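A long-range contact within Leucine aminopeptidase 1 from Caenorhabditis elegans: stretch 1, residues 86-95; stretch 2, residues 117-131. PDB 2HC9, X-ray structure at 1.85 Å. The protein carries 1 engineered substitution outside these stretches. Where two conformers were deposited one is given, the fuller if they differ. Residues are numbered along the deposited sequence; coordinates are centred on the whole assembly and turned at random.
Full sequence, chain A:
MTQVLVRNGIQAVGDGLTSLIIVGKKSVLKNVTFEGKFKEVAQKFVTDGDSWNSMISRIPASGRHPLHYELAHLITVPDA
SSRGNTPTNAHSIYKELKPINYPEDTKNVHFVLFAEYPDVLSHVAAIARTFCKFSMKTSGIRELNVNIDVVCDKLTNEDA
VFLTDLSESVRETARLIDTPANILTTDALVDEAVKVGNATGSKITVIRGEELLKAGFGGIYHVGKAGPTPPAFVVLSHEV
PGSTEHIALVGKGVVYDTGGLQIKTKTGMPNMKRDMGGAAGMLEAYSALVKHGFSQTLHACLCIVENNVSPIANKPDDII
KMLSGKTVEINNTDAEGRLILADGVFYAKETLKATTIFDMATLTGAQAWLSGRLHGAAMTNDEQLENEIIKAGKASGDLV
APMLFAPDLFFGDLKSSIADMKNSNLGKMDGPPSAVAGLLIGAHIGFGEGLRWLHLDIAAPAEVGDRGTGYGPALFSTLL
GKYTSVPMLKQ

Stretch 1 86-95: TPTNAHSIYK
Stretch 2, residues 117-131: YPDVLSHVAAIARTF

Two helices run side by side in nearly the same direction, their axes 21° apart (signed crossing angle -21°) and 8.4 Å apart at closest approach. Ala90, Ser122 and Ala126 lie between the helices, with the larger Ile93 and Tyr94 also covering stretch 2. Stretch 1 enters through a type I turn from Thr86 to Asn89, closed by Asn89 N to Thr86 O at 3.0 Å; Thr88 is at phi/psi -69/-25 and Asn89 at 53/32, after which the chain has helical phi/psi from Ala90 through Lys95. Stretch 2 has helical phi/psi from Tyr117, runs as helix through its middle, Leu121 to Ile127 included, and leaves by a type I turn from Ala128 to Phe131. The register is set by CA-CA distances: Thr88 to Asp119 5.2 Å, Ala90 to His123 5.3 Å and Tyr94 to Ala126 5.4 Å.

At the start, Thr88 (chi1 p) is a bump held in a polar hollow. Its CB lies 3.1 Å from Ser122 OG, and its CG2 3.4 Å from Asp119 OD1, the Asp119 side chain being m. Thr88 OG1 donates to Thr86 OG1 at 2.8 Å and accepts from Ala90 N at 3.1 Å, so the same side chain that fills the hollow also ties the turn to the backbone of Ala90. Ser122 is p, Thr86 t.

A hydrogen bond between the stretches runs from His123 NE2 to Thr88 O, 2.8 Å and 165°, with the carbonyl near the ring plane. His123 (chi1 m, chi2 -158°) starts sideways, but its ring swings in to reach the turn. Ile93 (m, t) covers one face of that ring: its CD1 sits 3.5 Å from the centroid of the His123 ring, 19° off the normal.

Where the backbones come close, methyls do the filling. Ala90 CB points toward stretch 2 and lies 3.6 Å from Ser122 CB; Ala126 CB points back and lies 3.6 Å from Ala90 O and 4.1 Å from Ile93 CB. Further out, Ile93 CG2 meets Ile127 CG1 at 3.9 Å, Ile127 also being m, t.

The far end is closed by Tyr94 (chi1 t, chi2 88°), whose CB leaves sideways while the ring comes nearer. Ala126 O lies at the ring edge, 3.9 Å from Tyr94 CD1. Tyr94 CE1 is 3.7 Å from Arg129 CB, and Tyr94 CD1 is 3.7 Å from Thr130 CG2; Thr130 is p, its OG1 donating to Ile127 O at 2.7 Å. A water extends the ring's reach, accepting from Tyr94 OH at 2.7 Å and donating to Arg129 O at 2.8 Å.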

# COMPACT_ATOMS: atom_id res chain seq x y z
N THR A 86 -28.62 24.60 6.92
CA THR A 86 -29.60 25.59 6.48
C THR A 86 -30.89 25.41 7.29
O THR A 86 -31.36 24.27 7.50
CB THR A 86 -29.89 25.45 4.94
OG1 THR A 86 -31.05 26.23 4.59
CG2 THR A 86 -30.12 23.96 4.56
N PRO A 87 -31.50 26.52 7.73
CA PRO A 87 -32.78 26.38 8.44
C PRO A 87 -33.92 25.89 7.54
O PRO A 87 -34.97 25.48 8.04
CB PRO A 87 -33.07 27.79 8.95
CG PRO A 87 -32.34 28.70 8.02
CD PRO A 87 -31.10 27.93 7.56
N THR A 88 -33.70 25.90 6.23
CA THR A 88 -34.67 25.30 5.29
C THR A 88 -34.73 23.79 5.40
O THR A 88 -35.73 23.18 5.01
CB THR A 88 -34.32 25.64 3.82
OG1 THR A 88 -33.17 24.88 3.43
CG2 THR A 88 -34.04 27.13 3.62
N ASN A 89 -33.65 23.17 5.90
CA ASN A 89 -33.53 21.68 5.93
C ASN A 89 -33.79 21.05 4.55
O ASN A 89 -34.32 19.94 4.44
CB ASN A 89 -34.48 21.07 6.97
CG ASN A 89 -33.98 21.25 8.39
OD1 ASN A 89 -34.74 21.62 9.29
ND2 ASN A 89 -32.70 21.01 8.60
N ALA A 90 -33.42 21.76 3.49
CA ALA A 90 -33.79 21.31 2.14
C ALA A 90 -33.16 19.98 1.80
O ALA A 90 -33.78 19.17 1.11
CB ALA A 90 -33.43 22.36 1.10
N HIS A 91 -31.96 19.70 2.33
CA HIS A 91 -31.35 18.38 2.12
C HIS A 91 -32.21 17.20 2.55
O HIS A 91 -32.09 16.13 1.95
CB HIS A 91 -29.96 18.29 2.74
CG HIS A 91 -29.04 19.34 2.24
ND1 HIS A 91 -29.09 20.64 2.70
CD2 HIS A 91 -28.10 19.32 1.27
CE1 HIS A 91 -28.19 21.36 2.06
NE2 HIS A 91 -27.58 20.59 1.19
N SER A 92 -33.05 17.40 3.57
CA SER A 92 -33.96 16.36 4.04
C SER A 92 -34.97 15.96 2.97
O SER A 92 -35.36 14.79 2.87
CB SER A 92 -34.72 16.81 5.29
OG SER A 92 -33.85 17.02 6.39
N ILE A 93 -35.42 16.94 2.18
CA ILE A 93 -36.32 16.62 1.04
C ILE A 93 -35.60 15.71 0.05
O ILE A 93 -36.10 14.66 -0.30
CB ILE A 93 -36.81 17.88 0.30
CG1 ILE A 93 -37.66 18.74 1.26
CG2 ILE A 93 -37.60 17.49 -0.99
CD1 ILE A 93 -37.99 20.11 0.69
N TYR A 94 -34.40 16.10 -0.35
CA TYR A 94 -33.64 15.27 -1.27
C TYR A 94 -33.43 13.86 -0.72
O TYR A 94 -33.63 12.89 -1.43
CB TYR A 94 -32.30 15.90 -1.58
CG TYR A 94 -31.51 15.17 -2.66
CD1 TYR A 94 -31.69 15.49 -4.00
CD2 TYR A 94 -30.59 14.17 -2.33
CE1 TYR A 94 -30.95 14.86 -5.00
CE2 TYR A 94 -29.85 13.50 -3.33
CZ TYR A 94 -30.03 13.86 -4.66
OH TYR A 94 -29.29 13.23 -5.65
N LYS A 95 -33.05 13.76 0.55
CA LYS A 95 -32.81 12.44 1.16
C LYS A 95 -34.02 11.50 1.07
O LYS A 95 -33.87 10.30 0.81
CB LYS A 95 -32.41 12.63 2.64
CG LYS A 95 -32.11 11.32 3.36
CD LYS A 95 -31.72 11.51 4.80
CE LYS A 95 -32.90 11.97 5.63
NZ LYS A 95 -32.70 13.39 6.05
N TYR A 117 -42.20 31.25 2.83
CA TYR A 117 -41.50 32.00 1.79
C TYR A 117 -39.97 31.83 1.79
O TYR A 117 -39.37 31.66 0.73
CB TYR A 117 -41.86 33.47 1.94
CG TYR A 117 -41.61 34.33 0.76
CD1 TYR A 117 -41.97 33.95 -0.52
CD2 TYR A 117 -41.01 35.57 0.94
CE1 TYR A 117 -41.75 34.78 -1.59
CE2 TYR A 117 -40.78 36.40 -0.11
CZ TYR A 117 -41.15 36.01 -1.36
OH TYR A 117 -40.90 36.88 -2.39
N PRO A 118 -39.34 31.89 2.98
CA PRO A 118 -37.88 31.73 2.97
C PRO A 118 -37.39 30.33 2.57
O PRO A 118 -36.21 30.18 2.25
CB PRO A 118 -37.49 32.01 4.43
CG PRO A 118 -38.65 32.78 5.01
CD PRO A 118 -39.84 32.14 4.35
N ASP A 119 -38.27 29.32 2.61
CA ASP A 119 -37.90 27.94 2.27
C ASP A 119 -38.13 27.58 0.82
O ASP A 119 -37.61 26.57 0.36
CB ASP A 119 -38.69 26.95 3.12
CG ASP A 119 -38.23 26.91 4.59
OD1 ASP A 119 -37.17 27.51 4.91
OD2 ASP A 119 -38.93 26.30 5.41
N VAL A 120 -38.97 28.35 0.12
CA VAL A 120 -39.48 27.91 -1.18
C VAL A 120 -38.36 27.58 -2.17
O VAL A 120 -38.38 26.52 -2.81
CB VAL A 120 -40.44 28.94 -1.82
CG1 VAL A 120 -40.76 28.53 -3.27
CG2 VAL A 120 -41.73 29.03 -0.96
N LEU A 121 -37.38 28.49 -2.32
CA LEU A 121 -36.37 28.30 -3.37
C LEU A 121 -35.56 27.01 -3.15
O LEU A 121 -35.37 26.22 -4.08
CB LEU A 121 -35.45 29.52 -3.42
CG LEU A 121 -34.43 29.56 -4.56
CD1 LEU A 121 -34.16 31.01 -4.92
CD2 LEU A 121 -33.08 28.83 -4.18
N SER A 122 -35.06 26.81 -1.94
CA SER A 122 -34.24 25.62 -1.64
C SER A 122 -35.06 24.34 -1.78
O SER A 122 -34.54 23.31 -2.24
CB SER A 122 -33.66 25.71 -0.22
OG SER A 122 -34.71 25.72 0.72
N HIS A 123 -36.34 24.41 -1.37
CA HIS A 123 -37.20 23.23 -1.43
C HIS A 123 -37.51 22.85 -2.86
O HIS A 123 -37.44 21.67 -3.24
CB HIS A 123 -38.50 23.48 -0.65
CG HIS A 123 -38.32 23.45 0.84
ND1 HIS A 123 -39.37 23.22 1.71
CD2 HIS A 123 -37.21 23.56 1.60
CE1 HIS A 123 -38.91 23.24 2.96
NE2 HIS A 123 -37.61 23.44 2.92
N VAL A 124 -37.86 23.85 -3.68
CA VAL A 124 -38.07 23.60 -5.11
C VAL A 124 -36.80 22.99 -5.76
O VAL A 124 -36.89 21.98 -6.46
CB VAL A 124 -38.51 24.89 -5.84
CG1 VAL A 124 -38.46 24.70 -7.38
CG2 VAL A 124 -39.92 25.27 -5.38
N ALA A 125 -35.64 23.58 -5.47
CA ALA A 125 -34.39 23.10 -6.08
C ALA A 125 -34.15 21.64 -5.68
O ALA A 125 -33.80 20.80 -6.52
CB ALA A 125 -33.23 23.96 -5.63
N ALA A 126 -34.35 21.34 -4.39
CA ALA A 126 -34.15 19.98 -3.89
C ALA A 126 -35.03 18.98 -4.64
O ALA A 126 -34.57 17.88 -4.96
CB ALA A 126 -34.42 19.89 -2.38
N ILE A 127 -36.29 19.35 -4.91
CA ILE A 127 -37.18 18.44 -5.68
C ILE A 127 -36.69 18.29 -7.13
O ILE A 127 -36.63 17.17 -7.67
CB ILE A 127 -38.66 18.95 -5.68
CG1 ILE A 127 -39.26 18.91 -4.26
CG2 ILE A 127 -39.54 18.15 -6.66
CD1 ILE A 127 -40.59 19.70 -4.12
N ALA A 128 -36.35 19.42 -7.75
CA ALA A 128 -35.85 19.43 -9.12
C ALA A 128 -34.65 18.49 -9.30
O ALA A 128 -34.57 17.78 -10.30
CB ALA A 128 -35.47 20.86 -9.54
N ARG A 129 -33.75 18.46 -8.32
CA ARG A 129 -32.49 17.66 -8.42
C ARG A 129 -32.79 16.16 -8.58
O ARG A 129 -31.93 15.41 -9.04
CB ARG A 129 -31.58 17.79 -7.16
CG ARG A 129 -31.24 19.20 -6.67
CD ARG A 129 -30.44 19.21 -5.33
NE ARG A 129 -30.46 20.52 -4.64
CZ ARG A 129 -29.81 21.60 -5.08
NH1 ARG A 129 -29.89 22.76 -4.42
NH2 ARG A 129 -29.09 21.54 -6.21
N THR A 130 -33.97 15.71 -8.14
CA THR A 130 -34.27 14.28 -8.15
C THR A 130 -34.81 13.82 -9.51
O THR A 130 -35.04 12.64 -9.70
CB THR A 130 -35.32 13.88 -7.08
OG1 THR A 130 -36.60 14.45 -7.42
CG2 THR A 130 -34.85 14.32 -5.64
N PHE A 131 -35.04 14.77 -10.43
CA PHE A 131 -35.47 14.42 -11.79
C PHE A 131 -34.28 14.39 -12.73
O PHE A 131 -33.97 15.38 -13.41
CB PHE A 131 -36.64 15.32 -12.25
CG PHE A 131 -37.92 14.98 -11.53
CD1 PHE A 131 -38.66 13.87 -11.91
CD2 PHE A 131 -38.28 15.68 -10.40
CE1 PHE A 131 -39.81 13.50 -11.20
CE2 PHE A 131 -39.43 15.32 -9.68
CZ PHE A 131 -40.19 14.24 -10.08
O HOH W 1 -29.43 14.55 -7.98